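Local atomic coordinates of uncharacterized protein (Legionella longbeachae NSW150, PDB entry 4JZA), a protein that removes phosphate from phosphoinositide lipids, very probably the 3-phosphate of phosphatidylinositol 3-phosphate, and is thought to act on lipid metabolism of the infected host. Residues R8-I13 against L148-L153; Y186-G191 against H316-L321; L306-W311 against P387-Q392; I568-C573 against I590-L595. All coordinates share one frame; numbering follows the deposited sequence.

Interaction 1: residues R8-I13 against L148-L153; sequences RVPHGI and LLPMQL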
# COMPACT_ATOMS: atom_id res chain seq x y z
N ARG A 8 -7.45 -11.54 -22.57
CA ARG A 8 -8.68 -11.97 -21.99
C ARG A 8 -9.64 -12.00 -23.12
O ARG A 8 -9.78 -11.03 -23.87
CB ARG A 8 -9.16 -11.00 -20.93
CG ARG A 8 -8.19 -10.92 -19.75
CD ARG A 8 -8.60 -9.88 -18.75
NE ARG A 8 -9.91 -10.19 -18.22
CZ ARG A 8 -11.00 -9.45 -18.43
NH1 ARG A 8 -11.00 -8.33 -19.17
NH2 ARG A 8 -12.14 -9.83 -17.89
N VAL A 9 -10.38 -13.10 -23.15
CA VAL A 9 -11.15 -13.50 -24.28
C VAL A 9 -12.50 -14.00 -23.79
O VAL A 9 -12.55 -14.77 -22.89
CB VAL A 9 -10.30 -14.57 -24.95
CG1 VAL A 9 -11.10 -15.77 -25.37
CG2 VAL A 9 -9.52 -13.97 -26.10
N PRO A 10 -13.61 -13.52 -24.34
CA PRO A 10 -14.87 -13.97 -23.80
C PRO A 10 -15.02 -15.46 -23.85
O PRO A 10 -14.60 -16.10 -24.80
CB PRO A 10 -15.92 -13.33 -24.71
CG PRO A 10 -15.19 -12.77 -25.84
CD PRO A 10 -13.82 -12.48 -25.34
N HIS A 11 -15.68 -15.98 -22.81
CA HIS A 11 -15.90 -17.39 -22.68
C HIS A 11 -16.69 -17.90 -23.85
O HIS A 11 -17.70 -17.31 -24.23
CB HIS A 11 -16.64 -17.70 -21.40
CG HIS A 11 -17.14 -19.10 -21.34
ND1 HIS A 11 -16.32 -20.17 -21.00
CD2 HIS A 11 -18.36 -19.62 -21.59
CE1 HIS A 11 -17.03 -21.28 -21.03
NE2 HIS A 11 -18.27 -20.97 -21.38
N GLY A 12 -16.19 -19.00 -24.41
CA GLY A 12 -16.88 -19.76 -25.43
C GLY A 12 -16.93 -19.12 -26.80
O GLY A 12 -17.86 -19.38 -27.56
N ILE A 13 -15.97 -18.27 -27.13
CA ILE A 13 -15.83 -17.94 -28.53
C ILE A 13 -14.59 -18.65 -28.97
O ILE A 13 -13.61 -18.77 -28.23
CB ILE A 13 -15.82 -16.42 -28.88
CG1 ILE A 13 -14.49 -15.76 -28.57
CG2 ILE A 13 -16.99 -15.68 -28.22
CD1 ILE A 13 -14.25 -14.56 -29.46
N LEU A 148 -10.07 -8.69 -25.34
CA LEU A 148 -10.71 -8.82 -26.64
C LEU A 148 -12.21 -8.93 -26.52
O LEU A 148 -12.73 -9.78 -25.81
CB LEU A 148 -10.16 -10.05 -27.36
CG LEU A 148 -10.71 -10.35 -28.75
CD1 LEU A 148 -9.67 -11.12 -29.54
CD2 LEU A 148 -12.00 -11.14 -28.67
N LEU A 149 -12.89 -8.05 -27.23
CA LEU A 149 -14.34 -8.01 -27.28
C LEU A 149 -14.81 -8.09 -28.72
O LEU A 149 -14.30 -7.37 -29.58
CB LEU A 149 -14.83 -6.71 -26.66
CG LEU A 149 -16.21 -6.68 -26.03
CD1 LEU A 149 -16.41 -7.90 -25.15
CD2 LEU A 149 -16.37 -5.41 -25.22
N PRO A 150 -15.84 -9.01 -28.99
CA PRO A 150 -16.30 -8.98 -30.38
C PRO A 150 -17.29 -7.85 -30.63
O PRO A 150 -18.27 -7.71 -29.92
CB PRO A 150 -17.01 -10.32 -30.54
CG PRO A 150 -17.71 -10.47 -29.26
CD PRO A 150 -16.65 -10.12 -28.28
N MSE A 151 -17.01 -7.03 -31.64
CA MSE A 151 -17.89 -5.98 -32.06
C MSE A 151 -17.63 -5.73 -33.50
O MSE A 151 -16.46 -5.86 -33.89
CB MSE A 151 -17.42 -4.72 -31.37
CG MSE A 151 -18.03 -4.54 -30.00
SE MSE A 151 -17.73 -2.65 -29.60
CE MSE A 151 -17.61 -2.81 -27.65
N GLN A 152 -18.61 -5.33 -34.29
CA GLN A 152 -18.33 -4.96 -35.67
C GLN A 152 -18.64 -3.50 -35.89
O GLN A 152 -19.77 -3.07 -35.70
CB GLN A 152 -19.18 -5.79 -36.62
CG GLN A 152 -19.19 -7.28 -36.33
CD GLN A 152 -19.82 -8.08 -37.46
OE1 GLN A 152 -20.45 -7.52 -38.35
NE2 GLN A 152 -19.64 -9.39 -37.42
N LEU A 153 -17.65 -2.72 -36.31
CA LEU A 153 -17.90 -1.32 -36.60
C LEU A 153 -17.64 -0.97 -38.06
O LEU A 153 -18.09 0.05 -38.56
CB LEU A 153 -17.03 -0.44 -35.70
CG LEU A 153 -16.70 -1.05 -34.34
CD1 LEU A 153 -15.39 -0.47 -33.83
CD2 LEU A 153 -17.82 -0.80 -33.35

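Interaction 2: residues Y186-G191 against H316-L321; sequences YPKTPG and HQQFFL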
# COMPACT_ATOMS: atom_id res chain seq x y z
N TYR A 186 22.90 -2.19 2.43
CA TYR A 186 21.58 -1.92 2.95
C TYR A 186 21.61 -1.28 4.33
O TYR A 186 20.91 -1.75 5.24
CB TYR A 186 20.77 -3.23 3.01
CG TYR A 186 20.89 -4.05 1.75
CD1 TYR A 186 20.24 -3.66 0.60
CD2 TYR A 186 21.70 -5.18 1.69
CE1 TYR A 186 20.34 -4.40 -0.57
CE2 TYR A 186 21.82 -5.92 0.52
CZ TYR A 186 21.12 -5.52 -0.62
OH TYR A 186 21.22 -6.19 -1.84
N PRO A 187 22.41 -0.21 4.51
CA PRO A 187 22.35 0.44 5.82
C PRO A 187 20.95 0.99 6.09
O PRO A 187 20.24 1.39 5.17
CB PRO A 187 23.36 1.56 5.70
CG PRO A 187 23.31 1.93 4.28
CD PRO A 187 23.09 0.64 3.52
N LYS A 188 20.56 0.94 7.35
CA LYS A 188 19.26 1.37 7.78
C LYS A 188 19.32 2.72 8.41
O LYS A 188 20.36 3.17 8.88
CB LYS A 188 18.74 0.40 8.81
CG LYS A 188 18.69 -1.04 8.34
CD LYS A 188 17.94 -1.16 7.02
CE LYS A 188 17.71 -2.62 6.69
NZ LYS A 188 19.00 -3.29 6.35
N THR A 189 18.19 3.39 8.46
CA THR A 189 18.22 4.75 8.95
C THR A 189 18.42 4.68 10.46
O THR A 189 17.74 3.93 11.12
CB THR A 189 16.98 5.52 8.56
OG1 THR A 189 16.88 5.51 7.12
CG2 THR A 189 17.13 6.95 9.10
N PRO A 190 19.40 5.42 10.99
CA PRO A 190 19.49 5.42 12.43
C PRO A 190 18.54 6.45 13.01
O PRO A 190 18.37 7.54 12.41
CB PRO A 190 20.95 5.84 12.69
CG PRO A 190 21.36 6.64 11.49
CD PRO A 190 20.39 6.33 10.38
N GLY A 191 17.98 6.11 14.18
CA GLY A 191 17.02 6.96 14.92
C GLY A 191 17.35 8.45 15.02
O GLY A 191 16.47 9.30 14.90
N HIS A 316 11.15 -0.89 8.10
CA HIS A 316 10.60 -2.04 7.43
C HIS A 316 10.66 -1.89 5.90
O HIS A 316 11.00 -2.85 5.19
CB HIS A 316 9.19 -2.42 7.98
CG HIS A 316 8.14 -1.38 7.78
ND1 HIS A 316 7.79 -0.49 8.76
CD2 HIS A 316 7.37 -1.10 6.71
CE1 HIS A 316 6.85 0.32 8.30
NE2 HIS A 316 6.58 -0.02 7.05
N GLN A 317 10.39 -0.70 5.39
CA GLN A 317 10.46 -0.53 3.95
C GLN A 317 11.89 -0.90 3.49
O GLN A 317 12.07 -1.52 2.46
CB GLN A 317 10.11 0.91 3.52
CG GLN A 317 8.64 1.27 3.61
CD GLN A 317 7.91 1.37 2.29
OE1 GLN A 317 8.48 1.57 1.20
NE2 GLN A 317 6.62 1.25 2.38
N GLN A 318 12.89 -0.51 4.27
CA GLN A 318 14.29 -0.68 3.86
C GLN A 318 14.63 -2.15 3.80
O GLN A 318 15.24 -2.60 2.82
CB GLN A 318 15.23 0.10 4.75
CG GLN A 318 14.86 1.57 4.85
CD GLN A 318 15.89 2.45 5.56
OE1 GLN A 318 16.19 2.31 6.74
NE2 GLN A 318 16.41 3.37 4.83
N PHE A 319 14.16 -2.92 4.77
CA PHE A 319 14.35 -4.36 4.73
C PHE A 319 13.59 -4.95 3.57
O PHE A 319 14.08 -5.87 2.95
CB PHE A 319 13.90 -5.06 6.01
CG PHE A 319 14.91 -5.01 7.13
CD1 PHE A 319 16.05 -5.80 7.09
CD2 PHE A 319 14.68 -4.22 8.24
CE1 PHE A 319 16.95 -5.80 8.13
CE2 PHE A 319 15.59 -4.21 9.29
CZ PHE A 319 16.72 -5.02 9.24
N PHE A 320 12.41 -4.43 3.27
CA PHE A 320 11.65 -4.93 2.12
C PHE A 320 12.42 -4.61 0.85
O PHE A 320 12.58 -5.47 -0.04
CB PHE A 320 10.25 -4.30 2.03
CG PHE A 320 9.30 -4.66 3.15
CD1 PHE A 320 9.54 -5.70 4.00
CD2 PHE A 320 8.13 -3.95 3.31
CE1 PHE A 320 8.64 -5.99 5.00
CE2 PHE A 320 7.23 -4.23 4.29
CZ PHE A 320 7.48 -5.25 5.15
N LEU A 321 12.92 -3.38 0.74
CA LEU A 321 13.67 -3.02 -0.46
C LEU A 321 14.87 -3.95 -0.62
O LEU A 321 15.10 -4.51 -1.69
CB LEU A 321 14.13 -1.55 -0.42
CG LEU A 321 14.87 -0.98 -1.63
CD1 LEU A 321 14.05 -1.16 -2.88
CD2 LEU A 321 15.12 0.52 -1.39

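Interaction 3: residues L306-W311 against P387-Q392; sequences LPQWYW and PKAVQQ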
# COMPACT_ATOMS: atom_id res chain seq x y z
N LEU A 306 24.32 7.96 0.32
CA LEU A 306 23.08 7.47 -0.22
C LEU A 306 22.08 8.61 -0.28
O LEU A 306 22.17 9.58 0.41
CB LEU A 306 22.55 6.36 0.65
CG LEU A 306 23.42 5.13 0.54
CD1 LEU A 306 22.99 4.08 1.58
CD2 LEU A 306 23.36 4.59 -0.87
N PRO A 307 21.12 8.50 -1.16
CA PRO A 307 20.16 9.57 -1.37
C PRO A 307 19.14 9.76 -0.26
O PRO A 307 18.74 8.81 0.39
CB PRO A 307 19.46 9.15 -2.63
CG PRO A 307 19.55 7.65 -2.59
CD PRO A 307 20.86 7.32 -2.01
N GLN A 308 18.74 11.02 -0.08
CA GLN A 308 17.83 11.42 0.99
C GLN A 308 16.47 10.70 0.91
O GLN A 308 15.89 10.37 1.93
CB GLN A 308 17.68 12.93 0.95
CG GLN A 308 16.98 13.56 2.12
CD GLN A 308 16.83 15.07 1.93
OE1 GLN A 308 16.90 15.59 0.81
NE2 GLN A 308 16.60 15.79 3.03
N TRP A 309 15.96 10.42 -0.28
CA TRP A 309 14.75 9.62 -0.37
C TRP A 309 14.88 8.27 0.32
O TRP A 309 13.91 7.75 0.82
CB TRP A 309 14.27 9.44 -1.80
CG TRP A 309 15.10 8.62 -2.70
CD1 TRP A 309 15.86 9.06 -3.71
CD2 TRP A 309 15.19 7.20 -2.72
NE1 TRP A 309 16.43 8.02 -4.37
CE2 TRP A 309 16.04 6.85 -3.76
CE3 TRP A 309 14.61 6.18 -1.96
CZ2 TRP A 309 16.36 5.50 -4.06
CZ3 TRP A 309 14.93 4.83 -2.26
CH2 TRP A 309 15.78 4.52 -3.30
N TYR A 310 16.07 7.69 0.34
CA TYR A 310 16.26 6.38 0.93
C TYR A 310 16.15 6.52 2.43
O TYR A 310 15.46 5.72 3.08
CB TYR A 310 17.62 5.81 0.55
CG TYR A 310 17.92 4.53 1.21
CD1 TYR A 310 17.23 3.38 0.86
CD2 TYR A 310 18.90 4.45 2.21
CE1 TYR A 310 17.49 2.17 1.49
CE2 TYR A 310 19.16 3.24 2.84
CZ TYR A 310 18.46 2.09 2.48
OH TYR A 310 18.68 0.86 3.09
N TRP A 311 16.78 7.55 2.99
CA TRP A 311 16.85 7.67 4.47
C TRP A 311 15.51 7.93 5.16
O TRP A 311 15.35 7.66 6.33
CB TRP A 311 17.88 8.74 4.89
CG TRP A 311 19.32 8.46 4.49
CD1 TRP A 311 20.08 9.21 3.68
CD2 TRP A 311 20.14 7.34 4.89
NE1 TRP A 311 21.32 8.64 3.53
CE2 TRP A 311 21.38 7.50 4.28
CE3 TRP A 311 19.95 6.25 5.72
CZ2 TRP A 311 22.41 6.60 4.45
CZ3 TRP A 311 20.99 5.36 5.90
CH2 TRP A 311 22.20 5.54 5.29
N PRO A 387 10.75 15.88 4.03
CA PRO A 387 11.33 17.17 3.60
C PRO A 387 10.87 17.61 2.24
O PRO A 387 10.66 16.79 1.38
CB PRO A 387 12.84 16.88 3.54
CG PRO A 387 13.02 15.83 4.58
CD PRO A 387 11.78 14.98 4.59
N LYS A 388 10.77 18.91 2.02
CA LYS A 388 10.40 19.41 0.70
C LYS A 388 11.28 18.83 -0.40
O LYS A 388 10.83 18.64 -1.51
CB LYS A 388 10.45 20.94 0.66
CG LYS A 388 9.28 21.61 1.36
CD LYS A 388 9.03 23.01 0.81
CE LYS A 388 7.68 23.56 1.30
NZ LYS A 388 7.42 23.28 2.75
N ALA A 389 12.54 18.56 -0.09
CA ALA A 389 13.46 18.13 -1.13
C ALA A 389 13.18 16.72 -1.63
O ALA A 389 13.32 16.48 -2.81
CB ALA A 389 14.91 18.22 -0.64
N VAL A 390 12.78 15.82 -0.74
CA VAL A 390 12.43 14.46 -1.15
C VAL A 390 11.10 14.51 -1.91
O VAL A 390 10.85 13.76 -2.85
CB VAL A 390 12.27 13.51 0.05
CG1 VAL A 390 11.74 12.16 -0.41
CG2 VAL A 390 13.56 13.30 0.77
N GLN A 391 10.24 15.43 -1.50
CA GLN A 391 8.91 15.50 -2.03
C GLN A 391 9.00 15.88 -3.47
O GLN A 391 8.24 15.39 -4.32
CB GLN A 391 8.10 16.51 -1.22
CG GLN A 391 6.82 15.91 -0.72
CD GLN A 391 6.19 16.67 0.41
OE1 GLN A 391 6.82 16.87 1.44
NE2 GLN A 391 4.93 17.07 0.23
N GLN A 392 9.97 16.75 -3.76
CA GLN A 392 10.25 17.23 -5.11
C GLN A 392 11.07 16.24 -5.96
O GLN A 392 11.00 16.27 -7.18
CB GLN A 392 10.99 18.57 -5.05
CG GLN A 392 10.16 19.70 -4.46
CD GLN A 392 10.90 21.05 -4.39
OE1 GLN A 392 10.46 21.96 -3.69
NE2 GLN A 392 12.01 21.18 -5.11

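Interaction 4: residues I568-C573 against I590-L595; sequences ILYKEC and IRFVSL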
# COMPACT_ATOMS: atom_id res chain seq x y z
N ILE A 568 -14.29 6.90 -29.37
CA ILE A 568 -13.55 6.43 -30.54
C ILE A 568 -14.33 5.29 -31.20
O ILE A 568 -14.50 5.30 -32.40
CB ILE A 568 -12.09 6.05 -30.14
CG1 ILE A 568 -11.33 7.31 -29.75
CG2 ILE A 568 -11.34 5.33 -31.26
CD1 ILE A 568 -10.05 7.01 -29.00
N LEU A 569 -14.85 4.32 -30.45
CA LEU A 569 -15.63 3.26 -31.06
C LEU A 569 -16.91 3.77 -31.71
O LEU A 569 -17.33 3.25 -32.76
CB LEU A 569 -15.98 2.18 -30.04
CG LEU A 569 -14.72 1.46 -29.56
CD1 LEU A 569 -15.07 0.48 -28.47
CD2 LEU A 569 -13.98 0.75 -30.69
N TYR A 570 -17.53 4.76 -31.10
CA TYR A 570 -18.75 5.37 -31.63
C TYR A 570 -18.46 6.05 -33.00
O TYR A 570 -19.12 5.77 -34.01
CB TYR A 570 -19.32 6.36 -30.59
CG TYR A 570 -20.65 6.97 -30.94
CD1 TYR A 570 -20.74 7.99 -31.89
CD2 TYR A 570 -21.83 6.53 -30.33
CE1 TYR A 570 -21.96 8.52 -32.23
CE2 TYR A 570 -23.06 7.07 -30.69
CZ TYR A 570 -23.11 8.06 -31.64
OH TYR A 570 -24.30 8.62 -31.99
N LYS A 571 -17.46 6.92 -33.05
CA LYS A 571 -17.09 7.56 -34.29
C LYS A 571 -16.81 6.53 -35.38
O LYS A 571 -17.19 6.70 -36.53
CB LYS A 571 -15.83 8.40 -34.09
CG LYS A 571 -15.32 9.11 -35.34
CD LYS A 571 -15.52 10.62 -35.26
CE LYS A 571 -15.58 11.24 -36.65
NZ LYS A 571 -14.39 10.79 -37.41
N GLU A 572 -16.13 5.47 -35.00
CA GLU A 572 -15.75 4.41 -35.91
C GLU A 572 -17.00 3.70 -36.43
O GLU A 572 -17.08 3.37 -37.61
CB GLU A 572 -14.77 3.44 -35.22
CG GLU A 572 -13.79 2.69 -36.11
CD GLU A 572 -12.80 3.58 -36.82
OE1 GLU A 572 -12.64 4.77 -36.45
OE2 GLU A 572 -12.16 3.07 -37.76
N CYS A 573 -17.99 3.52 -35.58
CA CYS A 573 -19.20 2.80 -35.99
C CYS A 573 -20.22 3.66 -36.76
O CYS A 573 -20.76 3.21 -37.77
CB CYS A 573 -19.87 2.12 -34.79
SG CYS A 573 -21.09 0.86 -35.26
N ILE A 590 -28.36 6.17 -26.72
CA ILE A 590 -28.56 4.77 -26.36
C ILE A 590 -27.40 3.98 -26.87
O ILE A 590 -26.93 3.06 -26.20
CB ILE A 590 -29.91 4.20 -26.90
CG1 ILE A 590 -31.05 4.51 -25.93
CG2 ILE A 590 -29.89 2.68 -27.05
CD1 ILE A 590 -32.41 4.46 -26.61
N ARG A 591 -26.93 4.34 -28.05
CA ARG A 591 -25.84 3.61 -28.69
C ARG A 591 -24.47 3.83 -28.11
O ARG A 591 -23.57 2.98 -28.25
CB ARG A 591 -25.78 4.01 -30.12
CG ARG A 591 -26.85 3.33 -30.92
CD ARG A 591 -26.90 4.06 -32.22
NE ARG A 591 -27.61 3.33 -33.23
CZ ARG A 591 -27.81 3.81 -34.45
NH1 ARG A 591 -27.35 5.02 -34.78
NH2 ARG A 591 -28.48 3.07 -35.33
N PHE A 592 -24.32 5.01 -27.53
CA PHE A 592 -23.12 5.35 -26.83
C PHE A 592 -23.12 4.62 -25.49
O PHE A 592 -22.13 3.96 -25.11
CB PHE A 592 -23.04 6.89 -26.66
CG PHE A 592 -21.82 7.34 -25.92
CD1 PHE A 592 -20.57 7.09 -26.44
CD2 PHE A 592 -21.91 7.97 -24.67
CE1 PHE A 592 -19.43 7.48 -25.78
CE2 PHE A 592 -20.76 8.36 -24.00
CZ PHE A 592 -19.52 8.13 -24.56
N VAL A 593 -24.24 4.70 -24.79
CA VAL A 593 -24.40 4.02 -23.52
C VAL A 593 -24.10 2.54 -23.69
O VAL A 593 -23.48 1.92 -22.82
CB VAL A 593 -25.80 4.27 -22.92
CG1 VAL A 593 -26.05 3.44 -21.66
CG2 VAL A 593 -25.94 5.74 -22.54
N SER A 594 -24.52 1.97 -24.80
CA SER A 594 -24.25 0.56 -25.02
C SER A 594 -22.74 0.25 -25.09
O SER A 594 -22.27 -0.75 -24.51
CB SER A 594 -24.94 0.08 -26.29
OG SER A 594 -25.04 -1.34 -26.26
N LEU A 595 -22.01 1.11 -25.79
CA LEU A 595 -20.57 0.98 -25.90
C LEU A 595 -19.91 1.18 -24.56
O LEU A 595 -19.09 0.35 -24.19
CB LEU A 595 -19.99 1.99 -26.90
CG LEU A 595 -20.34 1.65 -28.35
CD1 LEU A 595 -20.25 2.91 -29.22
CD2 LEU A 595 -19.48 0.52 -28.88

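Interaction 1: residues R8-I13 against L148-L153
Strand 5-10 runs alongside strand 144-150 in the same direction, their local axes 6.0 Å apart and 23° from parallel. Arg-8 O accepts a hydrogen bond from Leu-148 N at 2.8 Å, nearly straight (176° at the hydrogen) and coming in almost along the C=O axis. The Arg-8 guanidinium bonds back to Thr-147 OG1 on the paired strand and to Ser-602 O, and makes a cation-pi contact with Tyr-35. Val-9 follows, its CG2 side by side with the CB of Leu-148 at 4.2 Å. Pro-10 stands where the next donor of the ladder would be. Having no N-H, it lays its ring CD by Leu-148 O, and that oxygen is bonded by the hydroxyl of Tyr-35. The same CD lies 4.0 Å from Leu-148 CD2, the two side chains crossing at about a right angle, while Pro-10 CG meets Pro-150 CD tip to tip at 3.9 Å. A type II turn over Pro-10 to Ile-13, with Gly-12 at positive phi (74°), brings the chain round. Ile-13 CD1 then crosses Leu-148 CD2 obliquely at 4.2 Å, near Tyr-159 of the following strand. This is the C-terminal end of a parallel strand pair inside the large mixed beta sheet, where proline ends the ladder on the side of strand 144-150 and a tight turn leads the chain off.

Interaction 2: residues Y186-G191 against H316-L321
Residues 187-190 of the irregular loop run extended beside helix 316-321, coming nearest at Lys-188 and Gln-318, whose CA atoms are 6.7 Å apart. Gln-318 points from the helix at the loop, its chain extended beyond CG so that the amide reaches the backbone of Thr-189. There OE1 accepts Thr-189 N at 2.9 Å, in the plane of the carboxamide and on a lone pair, with an N-H...O angle of 150°. The NE2 side of the same amide makes a weak bond to Thr-189 OG1 at 3.2 Å. The pair is consistent with a fixed amide orientation, the first bond carrying most of it; OG1 has its stronger partner in the carbonyl O of Trp-311. Lys-188 slides past Gln-318 in the opposite direction, its CD 3.8 Å from Gln-318 CB. Bent at chi2 and chi4, the lysine curls over the ring of Phe-319, so that CE sits 3.4 Å from the ring centroid and only 4° off the normal, a CH-pi contact squarely over one face. NZ is still over the face but further from the centre, 4.1 Å from the Phe-319 centroid in a cation-pi contact, and it bonds to Tyr-186 O at 2.7 Å, in that carbonyl's plane. Glu-322, one turn beyond Gln-318, adds a salt bridge to it. Carbonyl, carboxylate and pi face together should keep Lys-188 charged, and this polar chemistry ties the loop between helices 172-183 and 191-194, where the insertion-domain sequence begins, to helix 315-325.

Interaction 3: residues L306-W311 against P387-Q392
Two helix starts face each other here, each with a proline at the N-cap: Pro-307 ahead of the short helix 308-311 and Pro-387 ahead of helix 388-402. Their backbones come nearest at Trp-309 and Val-390, with CA atoms 5.4 Å apart, and no hydrogen bond joins the two segments. Gln-308 does most of the touching. Its CG is anti to the backbone N (chi1 -170°) and the chain stays extended, laying the side chain obliquely across Val-390, with Gln-308 CG 3.7 Å from Val-390 CG2. The two ends of its amide meet different apolar neighbours: OE1 sits 3.6 Å from Ala-389 CB, and NE2 rests 3.9 Å from CG of Pro-387. Val-390 uses both branches. CG2 turns to the glutamine and to the amide of Trp-309, while CG1, anti to the valine's own backbone N (chi1 173°), lies 4.0 Å from Trp-309 CB. The indole itself leads away: with CG in the crowded position between N and carbonyl carbon (chi1 68°), its NE1 reaches Glu-177, and Pro-307 CG and Tyr-310 CB pack over one of its faces. His-201 of helix 198-206 touches both Gln-308 and Pro-387, and Glu-198 of that helix bonds to Lys-388 N. The result is side-by-side packing of two helix first turns that each follow an N-cap proline, beside a helix that falls within the phosphoinositide phosphatase insertion-domain sequence.

Interaction 4: residues I568-C573 against I590-L595
This is a buried helix-helix packing contact between helix 556-574, which packs on strand 365-374 of the large mixed sheet through Ile-568 and Leu-569, and the next helix in the chain, 587-602. The short segments cross at 128°, more antiparallel than parallel, with axes 10.0 Å apart, and no hydrogen bond links them. Tyr-570 is the centre. With CG anti to the backbone N (chi1 -174°), its ring swings out to the second helix and approaches obliquely over the backbone around Phe-592, with CD2 3.9 Å from Phe-592 CB and CE2 4.1 Å from Arg-591 CB. The Tyr-570 and Phe-592 side chains cross at about a right angle, and Tyr-570 CD2 comes to the edge of the Phe-592 ring, which is itself edge-to-face with His-563. Tyr-574 stacks edge-to-face on Tyr-570 in turn, while the Arg-591 guanidinium runs off to a salt bridge with Glu-587. Leu-595, one turn after Arg-591, packs against the base of Tyr-570. Its two methyls divide between neighbours: CD1 lies 3.8 Å from Tyr-570 CB, and CD2 reaches Leu-569 CB at 4.0 Å.

Overall arrangement
The four contacts fall into two touching pairs. Interactions 1 and 4, with centres 16 Å apart, share one end of the molecule: the loop leaving strand 144-150 sets Met-151 SE 3.7 Å from Leu-595 CD2, and Leu-153 packs on Leu-569. Interactions 2 and 3, with centres 14 Å apart, interleave along the chain, and Tyr-310 OH and Trp-311 O of the latter pair with Pro-187 O and Thr-189 OG1 of the former. Interactions 1 and 2 lie on opposite sides of the chain's centre. Interaction 4 is the buried, purely apolar one; interactions 1 to 3 are partly buried, joined respectively by a sheet bond with proline packing, by polar and cation-pi chemistry, and by van der Waals contact.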